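Homoserine dehydrogenase (Thermoplasma acidophilum, PDB 3ING) probably catalyses the NADPH-dependent step that yields L-homoserine from L-aspartate semialdehyde, on the route to threonine and methionine. Local coordinates at residues 186-189 against 190-194; 200-204 against 205-209. All blocks are in the same frame, centred on the assembly; numbering follows the deposited sequence.

In the fold
Contacts 1 and 2 follow each other along the chain and lie on the same side of its centre, their own centres 13 Å apart, with L188 of the first packing on L209 of the second. Contact 1 is a surface contact at the start of helix 188-198, about 23 Å from the centre of the chain; contact 2 is partly buried, about 13 Å from it, in the loop that leaves that helix and enters the short helix 206-209. Both use polar side chains to hold backbone amides at a helix start. In contact 1 an arginine and an aspartate pair at the surface; in contact 2 buried carboxylates gather, one of them, E202, bonded to NADPH.

Contact 1: residues 186-189 against 190-194; sequences RSLR and DVVDD. With EDO (1,2-ethanediol), chain E.
R186 reaches forward from the residue before the N-cap and spends two nitrogens on a single oxygen of D194, eight residues further along. NH1 gives D194 OD2 a 2.7 Å bond and NH2 gives the same D194 OD2 one of 2.9 Å; the oxygen lies almost in the guanidinium plane, while the carboxylate is turned 34° from that plane. The bend at chi3 brings the guanidinium back so that V191 CG2 lies over one of its faces. N181 of helix 173-183 takes a further bond from NH1, tying this charge to the neighbouring helix. The start of helix 188-198 is capped by S187: its OG, held between the backbone N and the carbonyl carbon (chi1 68°), accepts from D190 N at 3.1 Å. Serine suits an N-cap because its short hydroxyl can replace a missing carbonyl acceptor. A water links S187 N to D190 OD2, and the negative charge of D190 is likely to interact favourably with the helix dipole. L188, which touches V178 of helix 173-183, brings CD1 within 3.7 Å of V192 CG2, one turn on. R189 turns outward, its NE donating nearly straight (170°) to O1 of an ethanediol, probably from the crystallisation liquor.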
# COMPACT_ATOMS: atom_id res chain seq x y z
N ARG A 186 -23.65 -23.98 -9.94
CA ARG A 186 -22.74 -25.09 -9.76
C ARG A 186 -22.98 -25.77 -8.40
O ARG A 186 -23.42 -25.14 -7.43
CB ARG A 186 -21.30 -24.60 -9.89
CG ARG A 186 -21.04 -23.86 -11.22
CD ARG A 186 -19.58 -23.59 -11.42
NE ARG A 186 -18.79 -24.82 -11.57
CZ ARG A 186 -17.52 -24.95 -11.16
NH1 ARG A 186 -16.86 -23.95 -10.56
NH2 ARG A 186 -16.90 -26.10 -11.36
N SER A 187 -22.70 -27.07 -8.33
CA SER A 187 -22.82 -27.81 -7.09
C SER A 187 -21.69 -27.42 -6.15
O SER A 187 -20.63 -26.95 -6.57
CB SER A 187 -22.74 -29.34 -7.36
OG SER A 187 -21.42 -29.69 -7.80
N LEU A 188 -21.94 -27.62 -4.86
CA LEU A 188 -20.94 -27.34 -3.86
C LEU A 188 -19.68 -28.17 -4.11
O LEU A 188 -18.57 -27.65 -4.04
CB LEU A 188 -21.49 -27.61 -2.46
CG LEU A 188 -20.59 -27.27 -1.27
CD1 LEU A 188 -20.06 -25.86 -1.32
CD2 LEU A 188 -21.26 -27.53 0.11
N ARG A 189 -19.87 -29.44 -4.44
CA ARG A 189 -18.73 -30.31 -4.68
C ARG A 189 -17.86 -29.73 -5.78
O ARG A 189 -16.66 -29.62 -5.62
CB ARG A 189 -19.19 -31.69 -5.07
CG ARG A 189 -18.05 -32.74 -5.00
CD ARG A 189 -18.53 -34.07 -5.41
NE ARG A 189 -18.71 -34.10 -6.85
CZ ARG A 189 -19.44 -34.95 -7.53
NH1 ARG A 189 -20.18 -35.88 -6.96
NH2 ARG A 189 -19.45 -34.86 -8.84
N ASP A 190 -18.46 -29.33 -6.89
CA ASP A 190 -17.65 -28.83 -8.00
C ASP A 190 -16.84 -27.59 -7.65
O ASP A 190 -15.64 -27.45 -8.02
CB ASP A 190 -18.53 -28.51 -9.17
CG ASP A 190 -19.03 -29.75 -9.89
OD1 ASP A 190 -18.68 -30.90 -9.50
OD2 ASP A 190 -19.82 -29.55 -10.83
N VAL A 191 -17.48 -26.67 -6.93
CA VAL A 191 -16.83 -25.44 -6.55
C VAL A 191 -15.74 -25.74 -5.53
O VAL A 191 -14.59 -25.29 -5.69
CB VAL A 191 -17.82 -24.40 -5.96
CG1 VAL A 191 -17.06 -23.04 -5.72
CG2 VAL A 191 -19.04 -24.19 -6.87
N VAL A 192 -16.06 -26.53 -4.51
CA VAL A 192 -15.04 -26.90 -3.50
C VAL A 192 -13.82 -27.56 -4.19
O VAL A 192 -12.66 -27.27 -3.84
CB VAL A 192 -15.60 -27.83 -2.39
CG1 VAL A 192 -14.48 -28.51 -1.60
CG2 VAL A 192 -16.58 -27.04 -1.45
N ASP A 193 -14.09 -28.38 -5.21
CA ASP A 193 -13.02 -29.06 -5.97
C ASP A 193 -12.14 -27.98 -6.63
O ASP A 193 -10.92 -28.02 -6.52
CB ASP A 193 -13.65 -29.99 -7.00
CG ASP A 193 -12.63 -30.71 -7.91
OD1 ASP A 193 -11.57 -31.12 -7.45
OD2 ASP A 193 -12.94 -30.93 -9.09
N ASP A 194 -12.76 -27.00 -7.27
CA ASP A 194 -12.00 -25.91 -7.86
C ASP A 194 -11.23 -25.10 -6.82
O ASP A 194 -10.11 -24.71 -7.10
CB ASP A 194 -12.89 -24.95 -8.63
CG ASP A 194 -13.35 -25.53 -9.95
OD1 ASP A 194 -12.67 -26.43 -10.47
OD2 ASP A 194 -14.39 -25.07 -10.44
C1 EDO E . -15.73 -32.18 -8.94
O1 EDO E . -17.04 -32.27 -8.38
C2 EDO E . -15.60 -33.15 -10.12
O2 EDO E . -16.09 -34.45 -9.77
O HOH W 1 -21.83 -28.00 -10.85
O HOH W 2 -21.35 -32.12 -8.70

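Contact 2: residues 200-204 against 205-209; sequences IAESN and PQDDL. With NDP (NADPH dihydro-nicotinamide-adenine-dinucleotide phosphate), chain C.
The backbone runs as an irregular loop through 200-204 and then turns into helix 206-209, with D207 N donating to N204 O at 2.9 Å. N204 caps this turn. With CG anti to the backbone N (chi1 177°), its amide lies beside the helix start, and OD1 accepts from Q206 N at 3.0 Å, from above the amide plane. Asparagine suits the place because its short side-chain carbonyl can take the N-H two residues on, a capping bond of the Asx-turn kind. P205 has no N-H and so asks for no acceptor at this first position of the turn. Further on, D208 turns back to the loop: OD2 takes the N-H of E202 on its syn lone pair, 2.8 Å away and practically straight at 178°. The other oxygen, OD1, receives a water that also donates to I200 O, so one carboxylate holds the loop at two points. Replacing D208 by an alanine would remove the carboxylate, and E202 N would probably lose its acceptor and the water on I200 O one of its mates, leaving the loop that presents E202 to the cofactor less firmly fixed. E202, folded at chi2, lays its CB and CG against that carboxylate and turns its own toward NADPH, where OE2 accepts from O2D of the nicotinamide ribose at 2.7 Å. S203 OG donates to the phosphate oxygen O2A, also at 2.7 Å. D207 OD2 stands 4.2 Å from E202 OE1, but R94 and R216 form salt bridges with D207. These arginines probably offset the repulsion between the two carboxylates, consistent with E202 standing close to D207 while OE2 faces the cofactor.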
# COMPACT_ATOMS: atom_id res chain seq x y z
N ILE A 200 -6.88 -22.38 -2.35
CA ILE A 200 -7.42 -21.35 -1.46
C ILE A 200 -8.27 -21.90 -0.30
O ILE A 200 -8.55 -21.17 0.61
CB ILE A 200 -8.29 -20.27 -2.22
CG1 ILE A 200 -9.51 -20.90 -2.87
CG2 ILE A 200 -7.41 -19.44 -3.25
CD1 ILE A 200 -10.63 -19.90 -3.44
N ALA A 201 -8.71 -23.15 -0.34
CA ALA A 201 -9.57 -23.70 0.71
C ALA A 201 -8.75 -23.93 1.97
O ALA A 201 -7.58 -24.31 1.88
CB ALA A 201 -10.17 -25.01 0.26
N GLU A 202 -9.37 -23.75 3.13
CA GLU A 202 -8.75 -24.02 4.40
C GLU A 202 -8.53 -25.50 4.56
O GLU A 202 -9.28 -26.31 4.01
CB GLU A 202 -9.66 -23.52 5.52
CG GLU A 202 -9.66 -22.02 5.67
CD GLU A 202 -8.43 -21.54 6.37
OE1 GLU A 202 -8.41 -21.56 7.63
OE2 GLU A 202 -7.47 -21.17 5.66
N SER A 203 -7.52 -25.84 5.36
CA SER A 203 -7.18 -27.21 5.70
C SER A 203 -8.40 -27.92 6.28
O SER A 203 -8.52 -29.16 6.17
CB SER A 203 -6.00 -27.22 6.70
OG SER A 203 -4.88 -26.56 6.12
N ASN A 204 -9.25 -27.16 6.97
CA ASN A 204 -10.58 -27.64 7.37
C ASN A 204 -11.56 -26.78 6.60
O ASN A 204 -11.91 -25.67 7.04
CB ASN A 204 -10.86 -27.56 8.86
CG ASN A 204 -12.27 -28.00 9.21
OD1 ASN A 204 -13.12 -28.19 8.33
ND2 ASN A 204 -12.53 -28.17 10.51
N PRO A 205 -12.00 -27.27 5.45
CA PRO A 205 -12.89 -26.44 4.59
C PRO A 205 -14.21 -26.00 5.22
O PRO A 205 -14.82 -25.05 4.75
CB PRO A 205 -13.12 -27.32 3.37
CG PRO A 205 -11.97 -28.30 3.40
CD PRO A 205 -11.71 -28.56 4.82
N GLN A 206 -14.66 -26.70 6.27
CA GLN A 206 -15.85 -26.25 7.01
C GLN A 206 -15.63 -24.87 7.63
O GLN A 206 -16.58 -24.07 7.77
CB GLN A 206 -16.24 -27.28 8.04
CG GLN A 206 -16.65 -28.62 7.39
CD GLN A 206 -17.40 -29.55 8.32
OE1 GLN A 206 -16.97 -29.77 9.46
NE2 GLN A 206 -18.52 -30.12 7.84
N ASP A 207 -14.38 -24.54 7.96
CA ASP A 207 -14.03 -23.19 8.45
C ASP A 207 -14.39 -22.11 7.42
O ASP A 207 -14.73 -21.00 7.79
CB ASP A 207 -12.54 -23.05 8.74
CG ASP A 207 -12.09 -23.83 9.94
OD1 ASP A 207 -12.93 -24.54 10.53
OD2 ASP A 207 -10.87 -23.76 10.23
N ASP A 208 -14.27 -22.44 6.14
CA ASP A 208 -14.66 -21.52 5.06
C ASP A 208 -16.19 -21.42 4.97
O ASP A 208 -16.75 -20.33 4.97
CB ASP A 208 -14.15 -22.01 3.72
CG ASP A 208 -12.65 -21.85 3.55
OD1 ASP A 208 -12.18 -20.72 3.72
OD2 ASP A 208 -11.98 -22.83 3.17
N LEU A 209 -16.84 -22.56 4.89
CA LEU A 209 -18.29 -22.61 4.61
C LEU A 209 -19.11 -22.09 5.77
O LEU A 209 -20.20 -21.57 5.58
CB LEU A 209 -18.73 -24.04 4.22
CG LEU A 209 -17.97 -24.61 3.01
CD1 LEU A 209 -18.40 -26.06 2.70
CD2 LEU A 209 -18.11 -23.70 1.76
PA NDP C . -1.85 -26.68 4.12
O1A NDP C . -1.70 -26.82 2.66
O2A NDP C . -2.77 -27.63 4.78
O5B NDP C . -0.42 -26.81 4.85
C5B NDP C . -0.22 -26.84 6.25
C4B NDP C . 1.21 -27.23 6.56
O4B NDP C . 1.42 -27.36 7.95
C3B NDP C . 1.57 -28.61 6.00
O3B NDP C . 2.97 -28.72 5.77
C2B NDP C . 1.17 -29.53 7.11
O2B NDP C . 1.82 -30.77 7.10
C1B NDP C . 1.66 -28.73 8.28
N9A NDP C . 1.00 -29.02 9.55
C8A NDP C . -0.27 -29.43 9.83
N7A NDP C . -0.40 -29.49 11.19
C5A NDP C . 0.76 -29.12 11.74
C6A NDP C . 1.13 -29.04 13.07
N6A NDP C . 0.21 -29.04 14.03
N1A NDP C . 2.39 -28.62 13.30
C2A NDP C . 3.30 -28.33 12.29
N3A NDP C . 2.94 -28.40 10.96
C4A NDP C . 1.66 -28.80 10.73
O3 NDP C . -2.30 -25.18 4.47
PN NDP C . -2.06 -23.87 3.56
O1N NDP C . -3.09 -23.83 2.48
O2N NDP C . -0.61 -23.85 3.21
O5D NDP C . -2.40 -22.66 4.58
C5D NDP C . -1.45 -22.47 5.63
C4D NDP C . -1.91 -21.32 6.52
O4D NDP C . -1.99 -20.16 5.72
C3D NDP C . -3.29 -21.50 7.10
O3D NDP C . -3.37 -21.15 8.48
C2D NDP C . -4.18 -20.64 6.23
O2D NDP C . -5.33 -20.18 6.90
C1D NDP C . -3.24 -19.51 5.88
N1N NDP C . -3.62 -18.78 4.68
C2N NDP C . -3.78 -19.45 3.50
C3N NDP C . -4.31 -18.85 2.37
C7N NDP C . -4.31 -19.59 1.09
O7N NDP C . -4.11 -18.84 -0.05
N7N NDP C . -4.37 -20.92 1.04
C4N NDP C . -4.43 -17.33 2.28
C5N NDP C . -4.21 -16.69 3.62
C6N NDP C . -3.80 -17.42 4.74
P2B NDP C . 1.84 -31.75 5.83
O1X NDP C . 2.44 -32.97 6.45
O2X NDP C . 2.56 -31.12 4.60
O3X NDP C . 0.39 -31.94 5.50
O HOH W 3 -10.61 -19.67 2.01
O HOH W 4 -8.64 -24.85 8.75
O HOH W 5 -15.55 -27.82 11.65